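Local coordinates for protein glucose dehydrogenase (Serratia sp. FS14, PDB 7CGZ) that is probably an oxidoreductase of the glucose/sorbosone dehydrogenase family, built as a beta-propeller of antiparallel sheets set in a ring, at residues T92-G97 with K110-Q115; V4-D9 with D338-K343; V185-H190 with N219-G224. All coordinates share one frame; numbering follows the deposited sequence.

Contact 1 of 3, residues T92-G97 with K110-Q115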
loop_
_atom_site.group_PDB
_atom_site.type_symbol
_atom_site.label_atom_id
_atom_site.label_comp_id
_atom_site.label_asym_id
_atom_site.label_seq_id
_atom_site.Cartn_x
_atom_site.Cartn_y
_atom_site.Cartn_z
ATOM N N THR B 92 -17.219 6.263 -24.176
ATOM C CA THR B 92 -15.945 5.823 -24.733
ATOM C C THR B 92 -16.074 5.501 -26.222
ATOM O O THR B 92 -17.128 5.075 -26.706
ATOM C CB THR B 92 -15.429 4.596 -23.963
ATOM O OG1 THR B 92 -15.427 4.881 -22.558
ATOM C CG2 THR B 92 -14.007 4.227 -24.381
ATOM N N ALA B 93 -14.983 5.715 -26.954
ATOM C CA ALA B 93 -14.926 5.368 -28.365
ATOM C C ALA B 93 -13.535 4.840 -28.677
ATOM O O ALA B 93 -12.574 5.123 -27.963
ATOM C CB ALA B 93 -15.260 6.579 -29.258
ATOM N N VAL B 94 -13.435 4.066 -29.757
ATOM C CA VAL B 94 -12.169 3.505 -30.220
ATOM C C VAL B 94 -12.099 3.645 -31.737
ATOM O O VAL B 94 -13.070 3.360 -32.443
ATOM C CB VAL B 94 -12.017 2.020 -29.815
ATOM C CG1 VAL B 94 -10.740 1.434 -30.407
ATOM C CG2 VAL B 94 -12.015 1.858 -28.311
ATOM N N GLY B 95 -10.939 4.061 -32.236
ATOM C CA GLY B 95 -10.686 4.101 -33.658
ATOM C C GLY B 95 -9.240 3.763 -33.948
ATOM O O GLY B 95 -8.461 3.476 -33.040
ATOM N N TYR B 96 -8.883 3.764 -35.233
ATOM C CA TYR B 96 -7.478 3.647 -35.605
ATOM C C TYR B 96 -7.178 4.540 -36.794
ATOM O O TYR B 96 -8.077 4.980 -37.511
ATOM C CB TYR B 96 -7.052 2.197 -35.908
ATOM C CG TYR B 96 -7.619 1.548 -37.170
ATOM C CD1 TYR B 96 -7.110 1.850 -38.431
ATOM C CD2 TYR B 96 -8.627 0.588 -37.091
ATOM C CE1 TYR B 96 -7.607 1.242 -39.576
ATOM C CE2 TYR B 96 -9.132 -0.025 -38.235
ATOM C CZ TYR B 96 -8.609 0.310 -39.477
ATOM O OH TYR B 96 -9.087 -0.288 -40.624
ATOM N N GLY B 97 -5.885 4.793 -36.986
ATOM C CA GLY B 97 -5.357 5.512 -38.126
ATOM C C GLY B 97 -3.984 4.948 -38.410
ATOM O O GLY B 97 -3.531 4.013 -37.746
ATOM N N LYS B 110 -10.329 6.870 -37.964
ATOM C CA LYS B 110 -11.757 6.590 -38.016
ATOM C C LYS B 110 -12.189 5.794 -36.796
ATOM O O LYS B 110 -11.495 4.874 -36.360
ATOM C CB LYS B 110 -12.158 5.827 -39.298
ATOM C CG LYS B 110 -11.563 4.430 -39.433
ATOM C CD LYS B 110 -12.421 3.561 -40.368
ATOM C CE LYS B 110 -11.917 2.120 -40.432
ATOM N NZ LYS B 110 -11.061 1.912 -41.632
ATOM N N VAL B 111 -13.355 6.155 -36.260
ATOM C CA VAL B 111 -13.947 5.426 -35.150
ATOM C C VAL B 111 -14.495 4.095 -35.655
ATOM O O VAL B 111 -15.243 4.050 -36.637
ATOM C CB VAL B 111 -15.049 6.273 -34.498
ATOM C CG1 VAL B 111 -15.800 5.455 -33.455
ATOM C CG2 VAL B 111 -14.442 7.535 -33.881
ATOM N N ILE B 112 -14.112 3.003 -34.996
ATOM C CA ILE B 112 -14.619 1.670 -35.324
ATOM C C ILE B 112 -15.572 1.126 -34.274
ATOM O O ILE B 112 -16.192 0.076 -34.513
ATOM C CB ILE B 112 -13.472 0.663 -35.530
ATOM C CG1 ILE B 112 -12.755 0.440 -34.187
ATOM C CG2 ILE B 112 -12.527 1.167 -36.596
ATOM C CD1 ILE B 112 -11.567 -0.507 -34.244
ATOM N N PHE B 113 -15.685 1.769 -33.114
ATOM C CA PHE B 113 -16.548 1.278 -32.048
ATOM C C PHE B 113 -16.919 2.427 -31.122
ATOM O O PHE B 113 -16.055 3.217 -30.726
ATOM C CB PHE B 113 -15.876 0.166 -31.227
ATOM C CG PHE B 113 -16.609 -0.164 -29.961
ATOM C CD1 PHE B 113 -17.709 -1.014 -29.988
ATOM C CD2 PHE B 113 -16.224 0.391 -28.753
ATOM C CE1 PHE B 113 -18.402 -1.312 -28.829
ATOM C CE2 PHE B 113 -16.907 0.098 -27.596
ATOM C CZ PHE B 113 -17.994 -0.757 -27.627
ATOM N N ARG B 114 -18.190 2.469 -30.723
ATOM C CA ARG B 114 -18.701 3.511 -29.842
ATOM C C ARG B 114 -19.495 2.897 -28.705
ATOM O O ARG B 114 -20.396 2.085 -28.944
ATOM C CB ARG B 114 -19.602 4.482 -30.597
ATOM C CG ARG B 114 -18.863 5.532 -31.356
ATOM C CD ARG B 114 -19.821 6.548 -31.932
ATOM N NE ARG B 114 -19.063 7.627 -32.538
ATOM C CZ ARG B 114 -18.627 7.612 -33.788
ATOM N NH1 ARG B 114 -18.907 6.578 -34.573
ATOM N NH2 ARG B 114 -17.932 8.633 -34.252
ATOM N N GLN B 115 -19.183 3.309 -27.475
ATOM C CA GLN B 115 -19.984 2.912 -26.323
ATOM C C GLN B 115 -21.363 3.546 -26.413
ATOM O O GLN B 115 -21.488 4.760 -26.593
ATOM C CB GLN B 115 -19.297 3.329 -25.018
ATOM C CG GLN B 115 -20.083 3.025 -23.751
ATOM C CD GLN B 115 -19.328 3.445 -22.494
ATOM O OE1 GLN B 115 -18.668 4.480 -22.478
ATOM N NE2 GLN B 115 -19.412 2.630 -21.448
HETATM O O HOH W 1 -19.220 6.373 -26.924
#
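A classic beta bulge interrupts the antiparallel pairing of strands 90-99 and 109-114 in one blade of the beta-propeller: Ile112 and Phe113 both face Val94. Val94 O accepts two hydrogen bonds, from Ile112 N at 2.8 Å and from Phe113 N at 3.1 Å. Both donors lie in its carbonyl plane. Gly95 follows at the tight spot, with its CA only 2.9 Å from Lys110 O. Having no side chain, Gly95 can sit this close. Val94 and Phe113 turn to the same face of the sheet and pack on Ile139 of strand 137-141, in another sheet. On that face Tyr96 and Lys110 also run alongside each other. A bend at chi4 (-98°) brings Lys110 NZ to 3.1 Å from Tyr96 OH, and NZ is the donor. The same hydroxyl is hydrogen-bonded to Glu166. Ile112 crosses the tyrosine at about a right angle and puts CG2 4.0 Å from Tyr96 CE2. At the far end Gln115 reaches back with an extended side chain, CG anti to the backbone N (chi1 177°). Its OE1 accepts a nearly straight hydrogen bond (176°) from Thr92 N at 2.9 Å, and another from Asn144 ND2.

Contact 2 of 3, residues V4-D9 with D338-K343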
loop_
_atom_site.group_PDB
_atom_site.type_symbol
_atom_site.label_atom_id
_atom_site.label_comp_id
_atom_site.label_asym_id
_atom_site.label_seq_id
_atom_site.Cartn_x
_atom_site.Cartn_y
_atom_site.Cartn_z
ATOM N N VAL B 4 15.611 3.493 -11.130
ATOM C CA VAL B 4 14.653 4.377 -11.786
ATOM C C VAL B 4 15.422 5.444 -12.541
ATOM O O VAL B 4 16.313 6.089 -11.978
ATOM C CB VAL B 4 13.689 5.032 -10.780
ATOM C CG1 VAL B 4 12.819 6.075 -11.474
ATOM C CG2 VAL B 4 12.843 3.981 -10.125
ATOM N N SER B 5 15.075 5.635 -13.806
ATOM C CA SER B 5 15.585 6.742 -14.597
ATOM C C SER B 5 14.400 7.521 -15.147
ATOM O O SER B 5 13.474 6.929 -15.716
ATOM C CB SER B 5 16.482 6.235 -15.726
ATOM O OG SER B 5 16.454 7.120 -16.827
ATOM N N GLN B 6 14.414 8.839 -14.960
ATOM C CA GLN B 6 13.352 9.676 -15.505
ATOM C C GLN B 6 13.682 10.003 -16.959
ATOM O O GLN B 6 14.722 10.605 -17.239
ATOM C CB GLN B 6 13.192 10.940 -14.663
ATOM C CG GLN B 6 12.346 12.031 -15.307
ATOM C CD GLN B 6 12.028 13.142 -14.333
ATOM O OE1 GLN B 6 11.829 12.896 -13.158
ATOM N NE2 GLN B 6 11.985 14.372 -14.820
ATOM N N LEU B 7 12.822 9.582 -17.892
ATOM C CA LEU B 7 13.092 9.791 -19.312
ATOM C C LEU B 7 12.491 11.081 -19.849
ATOM O O LEU B 7 13.012 11.636 -20.826
ATOM C CB LEU B 7 12.571 8.607 -20.134
ATOM C CG LEU B 7 13.221 7.263 -19.812
ATOM C CD1 LEU B 7 12.802 6.196 -20.805
ATOM C CD2 LEU B 7 14.739 7.395 -19.761
ATOM N N GLN B 8 11.438 11.587 -19.220
ATOM C CA GLN B 8 10.717 12.729 -19.752
ATOM C C GLN B 8 9.844 13.297 -18.647
ATOM O O GLN B 8 9.311 12.543 -17.829
ATOM C CB GLN B 8 9.859 12.310 -20.963
ATOM C CG GLN B 8 9.104 13.449 -21.603
ATOM C CD GLN B 8 10.053 14.490 -22.179
ATOM O OE1 GLN B 8 10.979 14.156 -22.918
ATOM N NE2 GLN B 8 9.844 15.750 -21.816
ATOM N N ASP B 9 9.690 14.616 -18.630
ATOM C CA ASP B 9 8.755 15.250 -17.713
ATOM C C ASP B 9 7.894 16.220 -18.510
ATOM O O ASP B 9 7.973 16.277 -19.741
ATOM C CB ASP B 9 9.487 15.927 -16.538
ATOM C CG ASP B 9 10.361 17.093 -16.976
ATOM O OD1 ASP B 9 10.831 17.095 -18.142
ATOM O OD2 ASP B 9 10.586 18.003 -16.142
ATOM N N ASP B 338 2.728 17.723 -13.995
ATOM C CA ASP B 338 4.103 17.501 -14.429
ATOM C C ASP B 338 4.368 15.997 -14.440
ATOM O O ASP B 338 5.139 15.451 -13.647
ATOM C CB ASP B 338 5.071 18.258 -13.521
ATOM C CG ASP B 338 6.519 18.197 -14.004
ATOM O OD1 ASP B 338 6.761 17.942 -15.204
ATOM O OD2 ASP B 338 7.424 18.399 -13.162
ATOM N N GLY B 339 3.674 15.318 -15.354
ATOM C CA GLY B 339 3.757 13.875 -15.417
ATOM C C GLY B 339 5.030 13.412 -16.099
ATOM O O GLY B 339 5.600 14.100 -16.941
ATOM N N LYS B 340 5.470 12.211 -15.733
ATOM C CA LYS B 340 6.794 11.733 -16.103
ATOM C C LYS B 340 6.717 10.364 -16.761
ATOM O O LYS B 340 5.802 9.580 -16.505
ATOM C CB LYS B 340 7.709 11.653 -14.870
ATOM C CG LYS B 340 7.575 12.876 -13.943
ATOM C CD LYS B 340 8.750 13.030 -13.010
ATOM C CE LYS B 340 8.977 14.498 -12.647
ATOM N NZ LYS B 340 7.738 15.104 -12.065
ATOM N N LEU B 341 7.701 10.082 -17.603
ATOM C CA LEU B 341 7.933 8.753 -18.141
ATOM C C LEU B 341 9.148 8.178 -17.430
ATOM O O LEU B 341 10.231 8.764 -17.480
ATOM C CB LEU B 341 8.144 8.807 -19.656
ATOM C CG LEU B 341 8.811 7.611 -20.334
ATOM C CD1 LEU B 341 7.902 6.375 -20.279
ATOM C CD2 LEU B 341 9.153 7.967 -21.781
ATOM N N LEU B 342 8.967 7.047 -16.758
ATOM C CA LEU B 342 10.025 6.445 -15.961
ATOM C C LEU B 342 10.435 5.097 -16.534
ATOM O O LEU B 342 9.595 4.327 -17.016
ATOM C CB LEU B 342 9.594 6.263 -14.495
ATOM C CG LEU B 342 9.089 7.487 -13.723
ATOM C CD1 LEU B 342 8.598 7.091 -12.334
ATOM C CD2 LEU B 342 10.177 8.553 -13.615
ATOM N N LYS B 343 11.731 4.815 -16.459
ATOM C CA LYS B 343 12.295 3.525 -16.823
ATOM C C LYS B 343 12.788 2.852 -15.551
ATOM O O LYS B 343 13.515 3.468 -14.762
ATOM C CB LYS B 343 13.425 3.712 -17.839
ATOM C CG LYS B 343 13.982 2.439 -18.427
ATOM C CD LYS B 343 15.085 2.783 -19.419
ATOM C CE LYS B 343 16.064 1.647 -19.596
ATOM N NZ LYS B 343 17.415 2.155 -19.927
#
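The Gln6 side chain crosses the aliphatic end of Lys340 at a slant, its amide oxygen leading, with Gln6 OE1 3.1 Å from Lys340 CD. Its extended chain carries the amide that far along the neighbouring strand. On the same face Leu342 CD2 packs 4.0 Å from Gln6 CB. The two segments are antiparallel strands from opposite ends of the chain. Their pairing joins the first strand of the propeller to the last, a closure of the kind often called molecular Velcro. Ser5 and Lys343 form a hydrogen-bonded pair through both backbones. A classic beta bulge then puts Leu7 and Gln8 opposite Leu341: Leu7 N donates to Leu341 O at 2.7 Å, and Leu341 N to Gln8 O at 2.9 Å. Leu7 CB rests on Leu341 CD2 at 3.8 Å, and Tyr331 and Leu333 of strand 330-334 continue this apolar patch. At the other end Asp9 OD2 comes within 3.9 Å of Asp338 OD1, the carboxylate planes 55° apart. Asp338 OD1 takes a hydrogen bond from Gly10 N. Lys340 NZ donates to Asp338 O at 3.1 Å and makes a weak, long salt bridge to Asp338 OD2. The lysine and the Gly10 amide probably offset the repulsion between the two acids.

Contact 3 of 3, residues V185-H190 with N219-G224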
loop_
_atom_site.group_PDB
_atom_site.type_symbol
_atom_site.label_atom_id
_atom_site.label_comp_id
_atom_site.label_asym_id
_atom_site.label_seq_id
_atom_site.Cartn_x
_atom_site.Cartn_y
_atom_site.Cartn_z
ATOM N N VAL B 185 -20.237 -7.928 -26.761
ATOM C CA VAL B 185 -19.877 -8.076 -25.354
ATOM C C VAL B 185 -19.113 -9.378 -25.125
ATOM O O VAL B 185 -19.564 -10.462 -25.515
ATOM C CB VAL B 185 -21.134 -8.008 -24.471
ATOM C CG1 VAL B 185 -20.809 -8.404 -23.047
ATOM C CG2 VAL B 185 -21.724 -6.616 -24.517
ATOM N N TRP B 186 -17.952 -9.277 -24.475
ATOM C CA TRP B 186 -17.248 -10.469 -24.013
ATOM C C TRP B 186 -17.691 -10.873 -22.610
ATOM O O TRP B 186 -18.075 -12.025 -22.380
ATOM C CB TRP B 186 -15.738 -10.238 -24.028
ATOM C CG TRP B 186 -14.943 -11.435 -23.625
ATOM C CD1 TRP B 186 -14.386 -11.687 -22.405
ATOM C CD2 TRP B 186 -14.615 -12.545 -24.458
ATOM N NE1 TRP B 186 -13.721 -12.892 -22.432
ATOM C CE2 TRP B 186 -13.846 -13.434 -23.686
ATOM C CE3 TRP B 186 -14.894 -12.869 -25.793
ATOM C CZ2 TRP B 186 -13.350 -14.627 -24.198
ATOM C CZ3 TRP B 186 -14.409 -14.059 -26.300
ATOM C CH2 TRP B 186 -13.640 -14.922 -25.504
ATOM N N SER B 187 -17.640 -9.940 -21.665
ATOM C CA SER B 187 -18.047 -10.194 -20.287
ATOM C C SER B 187 -18.678 -8.921 -19.736
ATOM O O SER B 187 -18.505 -7.831 -20.287
ATOM C CB SER B 187 -16.862 -10.662 -19.420
ATOM O OG SER B 187 -15.860 -9.660 -19.304
ATOM N N TYR B 188 -19.447 -9.065 -18.657
ATOM C CA TYR B 188 -20.203 -7.937 -18.134
ATOM C C TYR B 188 -20.104 -7.927 -16.612
ATOM O O TYR B 188 -19.450 -8.777 -16.003
ATOM C CB TYR B 188 -21.659 -7.964 -18.618
ATOM C CG TYR B 188 -22.492 -9.128 -18.141
ATOM C CD1 TYR B 188 -22.235 -10.422 -18.577
ATOM C CD2 TYR B 188 -23.561 -8.926 -17.268
ATOM C CE1 TYR B 188 -23.020 -11.497 -18.150
ATOM C CE2 TYR B 188 -24.349 -9.988 -16.834
ATOM C CZ TYR B 188 -24.075 -11.273 -17.279
ATOM O OH TYR B 188 -24.851 -12.329 -16.839
ATOM N N GLY B 189 -20.741 -6.938 -15.994
ATOM C CA GLY B 189 -20.641 -6.802 -14.552
ATOM C C GLY B 189 -19.351 -6.171 -14.070
ATOM O O GLY B 189 -18.863 -6.517 -12.986
ATOM N N HIS B 190 -18.772 -5.264 -14.848
ATOM C CA HIS B 190 -17.544 -4.587 -14.456
ATOM C C HIS B 190 -17.846 -3.162 -14.018
ATOM O O HIS B 190 -18.870 -2.580 -14.382
ATOM C CB HIS B 190 -16.535 -4.592 -15.609
ATOM C CG HIS B 190 -16.211 -5.965 -16.109
ATOM N ND1 HIS B 190 -15.368 -6.823 -15.435
ATOM C CD2 HIS B 190 -16.642 -6.640 -17.203
ATOM C CE1 HIS B 190 -15.279 -7.962 -16.102
ATOM N NE2 HIS B 190 -16.041 -7.876 -17.179
ATOM N N ASN B 219 -9.346 -9.797 -12.278
ATOM C CA ASN B 219 -10.219 -10.834 -12.829
ATOM C C ASN B 219 -9.585 -11.492 -14.049
ATOM O O ASN B 219 -8.751 -10.903 -14.739
ATOM C CB ASN B 219 -11.576 -10.279 -13.274
ATOM C CG ASN B 219 -12.394 -9.728 -12.140
ATOM O OD1 ASN B 219 -12.913 -10.471 -11.321
ATOM N ND2 ASN B 219 -12.544 -8.409 -12.109
ATOM N N ILE B 220 -10.012 -12.720 -14.326
ATOM C CA ILE B 220 -9.719 -13.361 -15.606
ATOM C C ILE B 220 -11.053 -13.527 -16.320
ATOM O O ILE B 220 -11.745 -14.533 -16.111
ATOM C CB ILE B 220 -8.996 -14.704 -15.425
ATOM C CG1 ILE B 220 -7.714 -14.519 -14.616
ATOM C CG2 ILE B 220 -8.704 -15.338 -16.785
ATOM C CD1 ILE B 220 -6.980 -15.829 -14.343
ATOM N N PRO B 221 -11.462 -12.564 -17.148
ATOM C CA PRO B 221 -12.844 -12.539 -17.637
ATOM C C PRO B 221 -13.079 -13.597 -18.706
ATOM O O PRO B 221 -12.411 -13.619 -19.742
ATOM C CB PRO B 221 -12.999 -11.120 -18.202
ATOM C CG PRO B 221 -11.866 -10.344 -17.634
ATOM C CD PRO B 221 -10.751 -11.315 -17.453
ATOM N N LEU B 222 -14.040 -14.459 -18.451
ATOM C CA LEU B 222 -14.482 -15.553 -19.300
ATOM C C LEU B 222 -15.688 -15.132 -20.128
ATOM O O LEU B 222 -16.490 -14.299 -19.689
ATOM C CB LEU B 222 -14.842 -16.774 -18.452
ATOM C CG LEU B 222 -13.658 -17.382 -17.708
ATOM C CD1 LEU B 222 -14.140 -18.380 -16.667
ATOM C CD2 LEU B 222 -12.702 -18.034 -18.689
ATOM N N PRO B 223 -15.831 -15.698 -21.330
ATOM C CA PRO B 223 -16.875 -15.226 -22.251
ATOM C C PRO B 223 -18.275 -15.504 -21.721
ATOM O O PRO B 223 -18.582 -16.607 -21.268
ATOM C CB PRO B 223 -16.591 -16.011 -23.539
ATOM C CG PRO B 223 -15.805 -17.215 -23.102
ATOM C CD PRO B 223 -14.989 -16.750 -21.925
ATOM N N GLY B 224 -19.127 -14.484 -21.782
ATOM C CA GLY B 224 -20.489 -14.567 -21.290
ATOM C C GLY B 224 -20.666 -14.446 -19.784
ATOM O O GLY B 224 -21.810 -14.422 -19.313
#
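Trp186 meets one loop with both its ring edge and a ring face. At the edge, NE1 donates to Pro221 O at 3.1 Å, with the oxygen exactly in the indole plane. The carbonyl is turned less favourably: the nitrogen stands 54° out of the carbonyl plane. Over one face lies Pro223. Its CB makes a CH-pi contact 3.6 Å from the centroid of the six-membered ring, 14° off the normal. Pro223 CD reaches 3.5 Å from Trp186 CZ2 and broadens the cover. The indole leaves its backbone with CG anti to N (chi1 -177°) and runs in the same direction as the proline beside it. The two backbones are joined as well, because Gly224 N donates to Trp186 O at 2.7 Å. Gly224 has a positive phi, and its O comes to the edge of the Tyr188 ring, 3.4 Å from Tyr188 CE1.

Deeper in, Ser187 OG sits 3.4 Å from Pro221 CB and shares a 2.8 Å hydrogen bond with His190 NE2. His190 ND1 is hydrogen-bonded to Glu209, so the imidazole is held at both nitrogens. The His190 side chain is about 6 Å from a bound calcium ion. A glycerol, probably from the crystallisation liquor, lies close to the Trp186 side chain.

The chain bends sharply at Trp186. Trp186 and Ser187 both face Leu160 of strand 159-163 in a classic beta bulge, and the Trp186 ring meets Phe138 of strand 137-141 edge-to-face. The contact thus joins strand 185-188, the outermost strand of the sheet that begins with strand 126-131, to the long loop between strands 216-219 and 259-261 of the next sheet.

Contact 2 encloses the other two along the chain. Its segments lie near the two ends, and contacts 1 and 3 follow in series between them. Contact 2 closes the propeller ring. Contact 1 pairs two strands within a single blade sheet, and contact 3 ties the sheet of strands 126-131 to 185-188 to the loop leaving strand 216-219. Contacts 1 and 3 are the closest pair, with centres about 20 Å apart and nearest atoms about 7 Å apart. Strands 137-141 and 159-163 touch both. Contacts 2 and 3 lie on opposite sides of the chain's centre, with centres about 34 Å apart. The three therefore sample pairing within a blade, joining between sheets and closure of the ring.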